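Local coordinates for protein putative adhesin (Bacteroides thetaiotaomicron, PDB 4QDG) that probably acts as an adhesin or pilus anchor at the outer membrane as a lipoprotein of the FimB/Mfa2 family, and binds magnesium, at residues 248-260 with 269-283. Numbering follows the deposited sequence.
With MG (magnesium ion), chain D.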
loop_
_atom_site.group_PDB
_atom_site.type_symbol
_atom_site.label_atom_id
_atom_site.label_comp_id
_atom_site.label_asym_id
_atom_site.label_seq_id
_atom_site.Cartn_x
_atom_site.Cartn_y
_atom_site.Cartn_z
ATOM N N ILE A 248 -3.785 1.460 23.811
ATOM C CA ILE A 248 -3.629 0.445 22.762
ATOM C C ILE A 248 -2.164 0.488 22.276
ATOM O O ILE A 248 -1.618 1.566 21.996
ATOM C CB ILE A 248 -4.658 0.594 21.583
ATOM C CG1 ILE A 248 -6.108 0.511 22.075
ATOM C CG2 ILE A 248 -4.433 -0.466 20.499
ATOM C CD1 ILE A 248 -7.103 1.332 21.263
ATOM N N ASN A 249 -1.527 -0.684 22.228
ATOM C CA ASN A 249 -0.165 -0.880 21.767
ATOM C C ASN A 249 -0.067 -2.314 21.327
ATOM O O ASN A 249 0.228 -3.209 22.129
ATOM C CB ASN A 249 0.892 -0.524 22.818
ATOM C CG ASN A 249 2.306 -0.637 22.292
ATOM O OD1 ASN A 249 2.648 -0.115 21.236
ATOM N ND2 ASN A 249 3.167 -1.279 23.043
ATOM N N ILE A 250 -0.349 -2.538 20.046
ATOM C CA ILE A 250 -0.462 -3.892 19.531
ATOM C C ILE A 250 0.432 -4.168 18.340
ATOM O O ILE A 250 0.733 -3.249 17.572
ATOM C CB ILE A 250 -1.960 -4.127 19.111
ATOM C CG1 ILE A 250 -2.427 -3.105 18.026
ATOM C CG2 ILE A 250 -2.904 -4.135 20.325
ATOM C CD1 ILE A 250 -3.351 -3.606 17.032
ATOM N N PRO A 251 0.776 -5.456 18.106
ATOM C CA PRO A 251 1.456 -5.796 16.850
ATOM C C PRO A 251 0.378 -5.818 15.753
ATOM O O PRO A 251 -0.426 -6.753 15.652
ATOM C CB PRO A 251 2.107 -7.161 17.143
ATOM C CG PRO A 251 1.397 -7.700 18.355
ATOM C CD PRO A 251 0.477 -6.671 18.910
ATOM N N LEU A 252 0.326 -4.720 14.992
ATOM C CA LEU A 252 -0.633 -4.434 13.938
ATOM C C LEU A 252 -0.856 -5.601 12.939
ATOM O O LEU A 252 -2.007 -5.897 12.631
ATOM C CB LEU A 252 -0.192 -3.162 13.169
ATOM C CG LEU A 252 -0.999 -2.742 11.918
ATOM C CD1 LEU A 252 -2.476 -2.425 12.250
ATOM C CD2 LEU A 252 -0.383 -1.539 11.291
ATOM N N ILE A 253 0.217 -6.240 12.450
ATOM C CA ILE A 253 0.138 -7.290 11.435
ATOM C C ILE A 253 -0.552 -8.558 11.994
ATOM O O ILE A 253 -1.459 -9.104 11.340
ATOM C CB ILE A 253 1.517 -7.563 10.798
ATOM C CG1 ILE A 253 1.921 -6.323 9.980
ATOM C CG2 ILE A 253 1.477 -8.816 9.928
ATOM C CD1 ILE A 253 2.815 -6.492 8.934
ATOM N N ASN A 254 -0.202 -8.943 13.216
ATOM C CA ASN A 254 -0.808 -10.067 13.931
ATOM C C ASN A 254 -2.311 -9.897 14.108
ATOM O O ASN A 254 -3.051 -10.863 13.946
ATOM C CB ASN A 254 -0.169 -10.228 15.314
ATOM C CG ASN A 254 1.264 -10.689 15.285
ATOM O OD1 ASN A 254 1.955 -10.662 14.259
ATOM N ND2 ASN A 254 1.764 -11.056 16.440
ATOM N N TYR A 255 -2.750 -8.670 14.419
ATOM C CA TYR A 255 -4.157 -8.336 14.634
ATOM C C TYR A 255 -4.896 -8.408 13.313
ATOM O O TYR A 255 -5.924 -9.045 13.279
ATOM C CB TYR A 255 -4.299 -6.960 15.328
ATOM C CG TYR A 255 -4.284 -7.075 16.836
ATOM C CD1 TYR A 255 -3.135 -7.484 17.513
ATOM C CD2 TYR A 255 -5.448 -6.894 17.579
ATOM C CE1 TYR A 255 -3.133 -7.668 18.897
ATOM C CE2 TYR A 255 -5.469 -7.116 18.956
ATOM C CZ TYR A 255 -4.301 -7.477 19.616
ATOM O OH TYR A 255 -4.304 -7.638 20.983
ATOM N N LEU A 256 -4.301 -7.934 12.207
ATOM C CA LEU A 256 -4.979 -8.000 10.894
ATOM C C LEU A 256 -5.101 -9.434 10.403
ATOM O O LEU A 256 -6.081 -9.777 9.755
ATOM C CB LEU A 256 -4.286 -7.145 9.806
ATOM C CG LEU A 256 -4.089 -5.661 10.090
ATOM C CD1 LEU A 256 -3.267 -5.032 8.991
ATOM C CD2 LEU A 256 -5.411 -4.943 10.260
ATOM N N LEU A 257 -4.090 -10.258 10.709
ATOM C CA LEU A 257 -4.063 -11.653 10.310
ATOM C C LEU A 257 -5.099 -12.451 11.127
ATOM O O LEU A 257 -5.435 -13.544 10.697
ATOM C CB LEU A 257 -2.634 -12.248 10.432
ATOM C CG LEU A 257 -1.564 -11.728 9.433
ATOM C CD1 LEU A 257 -0.180 -12.306 9.756
ATOM C CD2 LEU A 257 -1.943 -12.007 7.971
HETATM N N MSE A 258 -5.657 -11.892 12.242
HETATM C CA MSE A 258 -6.747 -12.582 12.969
HETATM C C MSE A 258 -8.029 -12.517 12.107
HETATM O O MSE A 258 -8.869 -13.403 12.215
HETATM C CB MSE A 258 -7.019 -12.023 14.380
HETATM C CG MSE A 258 -5.891 -12.197 15.360
HETATM SE SE MSE A 258 -6.160 -10.983 16.918
HETATM C CE MSE A 258 -4.342 -11.293 17.828
ATOM N N LEU A 259 -8.143 -11.497 11.217
ATOM C CA LEU A 259 -9.260 -11.429 10.290
ATOM C C LEU A 259 -9.055 -12.499 9.190
ATOM O O LEU A 259 -10.003 -13.182 8.817
ATOM C CB LEU A 259 -9.408 -10.019 9.675
ATOM C CG LEU A 259 -10.503 -9.878 8.592
ATOM C CD1 LEU A 259 -11.880 -9.970 9.224
ATOM C CD2 LEU A 259 -10.381 -8.558 7.860
ATOM N N LYS A 260 -7.814 -12.643 8.687
ATOM C CA LYS A 260 -7.504 -13.640 7.673
ATOM C C LYS A 260 -7.787 -15.054 8.185
ATOM O O LYS A 260 -8.449 -15.818 7.498
ATOM C CB LYS A 260 -6.060 -13.529 7.218
ATOM C CG LYS A 260 -5.781 -14.269 5.904
ATOM C CD LYS A 260 -4.397 -14.903 5.889
ATOM C CE LYS A 260 -4.374 -16.238 6.613
ATOM N NZ LYS A 260 -3.014 -16.830 6.589
ATOM N N SER A 269 -0.712 -15.331 3.961
ATOM C CA SER A 269 -0.671 -14.161 4.852
ATOM C C SER A 269 -0.198 -12.888 4.123
ATOM O O SER A 269 -0.868 -11.852 4.220
ATOM C CB SER A 269 0.196 -14.440 6.070
ATOM O OG SER A 269 -0.523 -15.308 6.928
ATOM N N GLN A 270 0.895 -12.984 3.363
ATOM C CA GLN A 270 1.444 -11.852 2.595
ATOM C C GLN A 270 0.475 -11.399 1.493
ATOM O O GLN A 270 0.289 -10.197 1.304
ATOM C CB GLN A 270 2.839 -12.168 2.002
ATOM C CG GLN A 270 3.552 -10.887 1.532
ATOM C CD GLN A 270 3.576 -9.803 2.606
ATOM O OE1 GLN A 270 4.100 -9.997 3.705
ATOM N NE2 GLN A 270 2.947 -8.668 2.337
ATOM N N GLU A 271 -0.166 -12.356 0.807
ATOM C CA GLU A 271 -1.170 -12.091 -0.248
ATOM C C GLU A 271 -2.331 -11.274 0.299
ATOM O O GLU A 271 -2.792 -10.348 -0.366
ATOM C CB GLU A 271 -1.687 -13.399 -0.860
ATOM C CG GLU A 271 -2.777 -13.191 -1.907
ATOM C CD GLU A 271 -3.184 -14.412 -2.710
ATOM O OE1 GLU A 271 -2.700 -15.521 -2.404
ATOM O OE2 GLU A 271 -3.995 -14.260 -3.650
ATOM N N PHE A 272 -2.820 -11.643 1.488
ATOM C CA PHE A 272 -3.886 -10.949 2.219
ATOM C C PHE A 272 -3.422 -9.516 2.546
ATOM O O PHE A 272 -4.166 -8.549 2.298
ATOM C CB PHE A 272 -4.233 -11.744 3.511
ATOM C CG PHE A 272 -5.187 -11.059 4.454
ATOM C CD1 PHE A 272 -6.545 -10.983 4.162
ATOM C CD2 PHE A 272 -4.722 -10.456 5.624
ATOM C CE1 PHE A 272 -7.431 -10.326 5.029
ATOM C CE2 PHE A 272 -5.603 -9.806 6.486
ATOM C CZ PHE A 272 -6.953 -9.759 6.187
ATOM N N LEU A 273 -2.186 -9.376 3.068
ATOM C CA LEU A 273 -1.650 -8.048 3.407
ATOM C C LEU A 273 -1.420 -7.182 2.169
ATOM O O LEU A 273 -1.482 -5.951 2.283
ATOM C CB LEU A 273 -0.364 -8.140 4.212
ATOM C CG LEU A 273 -0.461 -8.823 5.578
ATOM C CD1 LEU A 273 0.935 -9.159 6.092
ATOM C CD2 LEU A 273 -1.250 -7.946 6.587
ATOM N N ASP A 274 -1.168 -7.822 0.983
ATOM C CA ASP A 274 -0.993 -7.073 -0.264
ATOM C C ASP A 274 -2.314 -6.827 -0.968
ATOM O O ASP A 274 -2.517 -5.713 -1.430
ATOM C CB ASP A 274 -0.023 -7.754 -1.235
ATOM C CG ASP A 274 1.370 -7.985 -0.718
ATOM O OD1 ASP A 274 1.896 -7.095 -0.034
ATOM O OD2 ASP A 274 1.966 -9.047 -1.061
ATOM N N ARG A 275 -3.215 -7.823 -1.045
ATOM C CA ARG A 275 -4.509 -7.653 -1.747
ATOM C C ARG A 275 -5.422 -6.611 -1.078
ATOM O O ARG A 275 -6.138 -5.910 -1.765
ATOM C CB ARG A 275 -5.281 -8.973 -1.860
ATOM C CG ARG A 275 -4.755 -9.906 -2.917
ATOM C CD ARG A 275 -5.740 -11.043 -3.115
ATOM N NE ARG A 275 -5.244 -12.005 -4.092
ATOM C CZ ARG A 275 -5.441 -11.925 -5.409
ATOM N NH1 ARG A 275 -6.174 -10.939 -5.924
ATOM N NH2 ARG A 275 -4.930 -12.844 -6.218
ATOM N N GLU A 276 -5.420 -6.558 0.242
ATOM C CA GLU A 276 -6.236 -5.602 0.955
ATOM C C GLU A 276 -5.435 -4.336 1.219
ATOM O O GLU A 276 -4.334 -4.408 1.754
ATOM C CB GLU A 276 -6.798 -6.184 2.269
ATOM C CG GLU A 276 -7.771 -5.231 2.963
ATOM C CD GLU A 276 -8.966 -4.851 2.114
ATOM O OE1 GLU A 276 -9.972 -5.598 2.143
ATOM O OE2 GLU A 276 -8.889 -3.820 1.403
ATOM N N SER A 277 -5.970 -3.183 0.819
ATOM C CA SER A 277 -5.285 -1.898 1.013
ATOM C C SER A 277 -6.130 -0.893 1.842
ATOM O O SER A 277 -5.640 0.178 2.200
ATOM C CB SER A 277 -4.929 -1.292 -0.343
ATOM O OG SER A 277 -6.111 -0.996 -1.076
ATOM N N GLU A 278 -7.390 -1.234 2.107
ATOM C CA GLU A 278 -8.329 -0.408 2.851
ATOM C C GLU A 278 -8.696 -1.163 4.088
ATOM O O GLU A 278 -9.305 -2.216 3.993
ATOM C CB GLU A 278 -9.563 -0.026 1.994
ATOM C CG GLU A 278 -9.264 0.919 0.829
ATOM C CD GLU A 278 -8.801 2.339 1.136
ATOM O OE1 GLU A 278 -9.108 2.847 2.239
ATOM O OE2 GLU A 278 -8.161 2.958 0.251
ATOM N N TRP A 279 -8.208 -0.690 5.248
ATOM C CA TRP A 279 -8.388 -1.349 6.537
ATOM C C TRP A 279 -9.134 -0.482 7.510
ATOM O O TRP A 279 -8.963 0.742 7.511
ATOM C CB TRP A 279 -7.011 -1.670 7.137
ATOM C CG TRP A 279 -6.077 -2.430 6.235
ATOM C CD1 TRP A 279 -5.126 -1.906 5.408
ATOM C CD2 TRP A 279 -5.934 -3.855 6.159
ATOM N NE1 TRP A 279 -4.436 -2.912 4.780
ATOM C CE2 TRP A 279 -4.902 -4.122 5.227
ATOM C CE3 TRP A 279 -6.618 -4.937 6.748
ATOM C CZ2 TRP A 279 -4.505 -5.428 4.902
ATOM C CZ3 TRP A 279 -6.228 -6.230 6.422
ATOM C CH2 TRP A 279 -5.186 -6.462 5.504
ATOM N N SER A 280 -9.917 -1.107 8.389
ATOM C CA SER A 280 -10.620 -0.381 9.442
ATOM C C SER A 280 -10.615 -1.216 10.695
ATOM O O SER A 280 -10.713 -2.450 10.627
ATOM C CB SER A 280 -12.024 0.058 9.034
ATOM O OG SER A 280 -12.927 -1.014 8.853
HETATM N N MSE A 281 -10.369 -0.566 11.831
HETATM C CA MSE A 281 -10.292 -1.274 13.104
HETATM C C MSE A 281 -11.038 -0.519 14.179
HETATM O O MSE A 281 -10.717 0.633 14.457
HETATM C CB MSE A 281 -8.843 -1.481 13.530
HETATM C CG MSE A 281 -7.987 -2.187 12.510
HETATM SE SE MSE A 281 -6.147 -2.269 13.156
HETATM C CE MSE A 281 -6.345 -3.773 14.413
ATOM N N ILE A 282 -12.013 -1.179 14.796
ATOM C CA ILE A 282 -12.805 -0.577 15.864
ATOM C C ILE A 282 -12.389 -1.192 17.193
ATOM O O ILE A 282 -12.470 -2.408 17.364
ATOM C CB ILE A 282 -14.338 -0.686 15.643
ATOM C CG1 ILE A 282 -14.736 -0.116 14.252
ATOM C CG2 ILE A 282 -15.082 0.030 16.778
ATOM C CD1 ILE A 282 -16.129 -0.440 13.827
ATOM N N PHE A 283 -11.933 -0.334 18.112
ATOM C CA PHE A 283 -11.571 -0.713 19.468
ATOM C C PHE A 283 -12.668 -0.192 20.403
ATOM O O PHE A 283 -13.085 0.965 20.289
ATOM C CB PHE A 283 -10.178 -0.169 19.847
ATOM C CG PHE A 283 -9.032 -0.720 19.020
ATOM C CD1 PHE A 283 -8.701 -0.156 17.793
ATOM C CD2 PHE A 283 -8.265 -1.781 19.485
ATOM C CE1 PHE A 283 -7.642 -0.666 17.029
ATOM C CE2 PHE A 283 -7.212 -2.291 18.722
ATOM C CZ PHE A 283 -6.901 -1.723 17.499
HETATM MG MG MG D . -2.172 -4.000 1.459
HETATM O O HOH W 1 -1.639 -2.836 -0.277
#
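The two-helix connection between strand 246-251 of the four-stranded antiparallel sheet and strand 278-285 of another sheet packs against itself here: helix 252-260 crosses helix 269-275 at 97° and also lies against the face of strand 278-283 that carries Trp279, Met281 and Phe283. Phe272 is a knob among Leu256, Leu257, Leu259 and Lys260. CG anti to the backbone N (chi1 172°) brings its ring face against Lys260, whose CB lies over the centre, 3.7 Å from the centroid, while Leu259 CD2 meets the edge in plane. The lysine chain, bent at chi2 and chi3, then runs on past the ring to give a hydrogen bond from Lys260 NZ to Ser269 OG (2.9 Å); Met267 O takes a second bond from the same amine. Leu256 fills the middle: its CD1 lies over the six-membered ring of Trp279, 3.9 Å from the centroid, and its CD2 is 4.0 Å from SE of Met281, present as selenomethionine. Toward the strand end, Ile250 CD1 and Met281 CE meet tip to tip, and Ile248 CD1 sits over the Phe283 face, 3.6 Å from CG. Beyond this apolar layer, Leu273 O and Glu276 O each bind magnesium at 2.2 Å, together with a water and Asn151 OD1, which also accepts a hydrogen bond from Trp279 NE1. The metal thus ties the end of helix 269-275 to strand 140-159, and Trp279 links that polar site to the hydrophobic core through Leu256.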